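Local coordinates for Serine/threonine/tyrosine-interacting protein (Homo sapiens, PDB 2R0B), which acts as a catalytically inactive phosphatase that anchors the kinases ERK1 and ERK2 in the nucleus and keeps FBXW7 out of its ubiquitin ligase complex, at residues A[74-79]-A[145-150]. Residues are numbered along the deposited sequence; the frame is centred on the assembly and turned at random.
Sequences RFFPMT and QEYEAI. With SO4 (sulfate ion), chain C.
One face of the Tyr147 ring is taken by Phe76, whose CB stands over the middle of the ring, 3.7 Å from its centroid and 11° off the normal, in a CH-pi contact. The phenyl group of Phe76 continues from there toward the root of the tyrosine and turns its edge to the same ring: Phe76 CD2 lies 3.5 Å from Tyr147 CG, which sits at the edge of the phenylalanine ring, near its plane. The result is an edge-to-face pair with centroids 5.2 Å apart and planes inclined at 60°, short of a perpendicular T. The two side chains run past each other in opposite senses, and Tyr147 reaches this far because its CG is anti to the backbone N (chi1 180°), which sends the ring out from helix 138-152 to the start of helix 76-88. At the phenol end Pro77 meets the ring obliquely and more loosely, with its CG 4.2 Å from Tyr147 CE1. The hydroxyl makes its hydrogen bond to Glu114 of helix 103-116, while Phe107 and Ala110 of that helix pack on Phe76, so three helices of the dual-specificity phosphatase domain converge here. Away from this junction, Gln145 NE2 donates a 3.0 Å hydrogen bond to O2 of a sulfate, probably from the crystallisation liquor, which Arg121 also binds. With Tyr147 cut back to an alanine, CB and the ring edge of Phe76 would probably lose their aromatic partner and Glu114 its phenol mate. No hydrogen bond joins the two segments directly; their cohesion is apolar and aromatic, and the polar tip of the buried tyrosine is satisfied by the third helix, a bond that is likely to limit how far the ring can shift against Phe76.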
loop_
_atom_site.group_PDB
_atom_site.type_symbol
_atom_site.label_atom_id
_atom_site.label_comp_id
_atom_site.label_asym_id
_atom_site.label_seq_id
_atom_site.Cartn_x
_atom_site.Cartn_y
_atom_site.Cartn_z
ATOM N N ARG A 74 -11.914 -7.433 0.823
ATOM C CA ARG A 74 -12.365 -7.690 -0.549
ATOM C C ARG A 74 -11.302 -7.394 -1.629
ATOM O O ARG A 74 -11.360 -7.972 -2.724
ATOM C CB ARG A 74 -13.657 -6.916 -0.854
ATOM C CG ARG A 74 -13.479 -5.394 -0.796
ATOM C CD ARG A 74 -14.779 -4.661 -0.939
ATOM N NE ARG A 74 -14.640 -3.276 -0.511
ATOM C CZ ARG A 74 -15.220 -2.234 -1.104
ATOM N NH1 ARG A 74 -15.985 -2.392 -2.176
ATOM N NH2 ARG A 74 -15.021 -1.015 -0.627
ATOM N N PHE A 75 -10.347 -6.507 -1.321
ATOM C CA PHE A 75 -9.345 -6.085 -2.315
ATOM C C PHE A 75 -7.957 -6.723 -2.105
ATOM O O PHE A 75 -7.070 -6.556 -2.976
ATOM C CB PHE A 75 -9.180 -4.544 -2.358
ATOM C CG PHE A 75 -10.373 -3.796 -2.928
ATOM C CD1 PHE A 75 -10.865 -4.093 -4.196
ATOM C CD2 PHE A 75 -10.979 -2.774 -2.199
ATOM C CE1 PHE A 75 -11.981 -3.403 -4.696
ATOM C CE2 PHE A 75 -12.072 -2.071 -2.693
ATOM C CZ PHE A 75 -12.570 -2.379 -3.949
ATOM N N PHE A 76 -7.761 -7.479 -1.018
ATOM C CA PHE A 76 -6.458 -8.113 -0.804
ATOM C C PHE A 76 -5.983 -9.001 -1.978
ATOM O O PHE A 76 -4.842 -8.898 -2.368
ATOM C CB PHE A 76 -6.385 -8.855 0.545
ATOM C CG PHE A 76 -6.441 -7.933 1.752
ATOM C CD1 PHE A 76 -6.089 -6.592 1.646
ATOM C CD2 PHE A 76 -6.802 -8.422 2.996
ATOM C CE1 PHE A 76 -6.140 -5.737 2.781
ATOM C CE2 PHE A 76 -6.856 -7.584 4.123
ATOM C CZ PHE A 76 -6.513 -6.253 4.018
ATOM N N PRO A 77 -6.869 -9.865 -2.547
ATOM C CA PRO A 77 -6.417 -10.656 -3.702
ATOM C C PRO A 77 -5.972 -9.798 -4.883
ATOM O O PRO A 77 -4.946 -10.119 -5.491
ATOM C CB PRO A 77 -7.651 -11.533 -4.040
ATOM C CG PRO A 77 -8.367 -11.646 -2.685
ATOM C CD PRO A 77 -8.238 -10.242 -2.134
ATOM N N MET A 78 -6.695 -8.699 -5.133
ATOM C CA MET A 78 -6.436 -7.759 -6.222
ATOM C C MET A 78 -5.056 -7.129 -6.061
ATOM O O MET A 78 -4.257 -7.066 -6.997
ATOM C CB MET A 78 -7.539 -6.675 -6.207
ATOM C CG MET A 78 -7.426 -5.517 -7.223
ATOM S SD MET A 78 -8.851 -4.368 -7.205
ATOM C CE MET A 78 -10.274 -5.463 -7.279
ATOM N N THR A 79 -4.781 -6.633 -4.855
ATOM C CA THR A 79 -3.519 -5.915 -4.651
ATOM C C THR A 79 -2.321 -6.857 -4.630
ATOM O O THR A 79 -1.250 -6.504 -5.125
ATOM C CB THR A 79 -3.551 -5.002 -3.415
ATOM O OG1 THR A 79 -3.778 -5.796 -2.248
ATOM C CG2 THR A 79 -4.676 -3.969 -3.584
ATOM N N GLN A 145 -6.113 -10.361 9.916
ATOM C CA GLN A 145 -6.198 -11.673 10.563
ATOM C C GLN A 145 -7.202 -12.615 9.887
ATOM O O GLN A 145 -6.953 -13.828 9.729
ATOM C CB GLN A 145 -6.494 -11.447 12.057
ATOM C CG GLN A 145 -5.383 -10.617 12.737
ATOM C CD GLN A 145 -5.769 -10.118 14.126
ATOM O OE1 GLN A 145 -6.877 -9.624 14.341
ATOM N NE2 GLN A 145 -4.844 -10.243 15.078
ATOM N N GLU A 146 -8.320 -12.045 9.455
ATOM C CA GLU A 146 -9.391 -12.787 8.817
ATOM C C GLU A 146 -8.909 -13.342 7.467
ATOM O O GLU A 146 -9.259 -14.450 7.103
ATOM C CB GLU A 146 -10.608 -11.863 8.649
ATOM C CG GLU A 146 -11.838 -12.447 7.936
ATOM C CD GLU A 146 -12.837 -11.379 7.533
ATOM O OE1 GLU A 146 -12.652 -10.211 7.872
ATOM O OE2 GLU A 146 -13.826 -11.706 6.830
ATOM N N TYR A 147 -8.101 -12.563 6.752
ATOM C CA TYR A 147 -7.615 -12.926 5.436
ATOM C C TYR A 147 -6.555 -14.020 5.598
ATOM O O TYR A 147 -6.485 -14.939 4.789
ATOM C CB TYR A 147 -7.057 -11.678 4.721
ATOM C CG TYR A 147 -6.514 -11.942 3.327
ATOM C CD1 TYR A 147 -7.339 -12.456 2.316
ATOM C CD2 TYR A 147 -5.173 -11.675 3.023
ATOM C CE1 TYR A 147 -6.826 -12.710 1.032
ATOM C CE2 TYR A 147 -4.651 -11.928 1.750
ATOM C CZ TYR A 147 -5.482 -12.436 0.760
ATOM O OH TYR A 147 -4.978 -12.686 -0.508
ATOM N N GLU A 148 -5.751 -13.933 6.658
ATOM C CA GLU A 148 -4.785 -14.992 6.914
ATOM C C GLU A 148 -5.504 -16.326 7.136
ATOM O O GLU A 148 -5.079 -17.366 6.623
ATOM C CB GLU A 148 -3.880 -14.657 8.106
ATOM C CG GLU A 148 -2.880 -15.744 8.421
ATOM C CD GLU A 148 -2.118 -15.538 9.740
ATOM O OE1 GLU A 148 -2.751 -15.258 10.786
ATOM O OE2 GLU A 148 -0.865 -15.694 9.746
ATOM N N ALA A 149 -6.613 -16.292 7.877
ATOM C CA ALA A 149 -7.381 -17.512 8.101
ATOM C C ALA A 149 -7.845 -18.093 6.748
ATOM O O ALA A 149 -7.836 -19.318 6.534
ATOM C CB ALA A 149 -8.542 -17.229 9.044
ATOM N N ILE A 150 -8.218 -17.213 5.823
ATOM C CA ILE A 150 -8.657 -17.631 4.497
ATOM C C ILE A 150 -7.549 -18.340 3.743
ATOM O O ILE A 150 -7.719 -19.495 3.321
ATOM C CB ILE A 150 -9.220 -16.451 3.685
ATOM C CG1 ILE A 150 -10.473 -15.932 4.380
ATOM C CG2 ILE A 150 -9.511 -16.896 2.243
ATOM C CD1 ILE A 150 -11.162 -14.725 3.699
HETATM S S SO4 C . -1.659 -12.354 15.581
HETATM O O1 SO4 C . -1.333 -13.792 15.642
HETATM O O2 SO4 C . -2.669 -12.276 14.530
HETATM O O3 SO4 C . -2.148 -11.921 16.879
HETATM O O4 SO4 C . -0.429 -11.662 15.227
#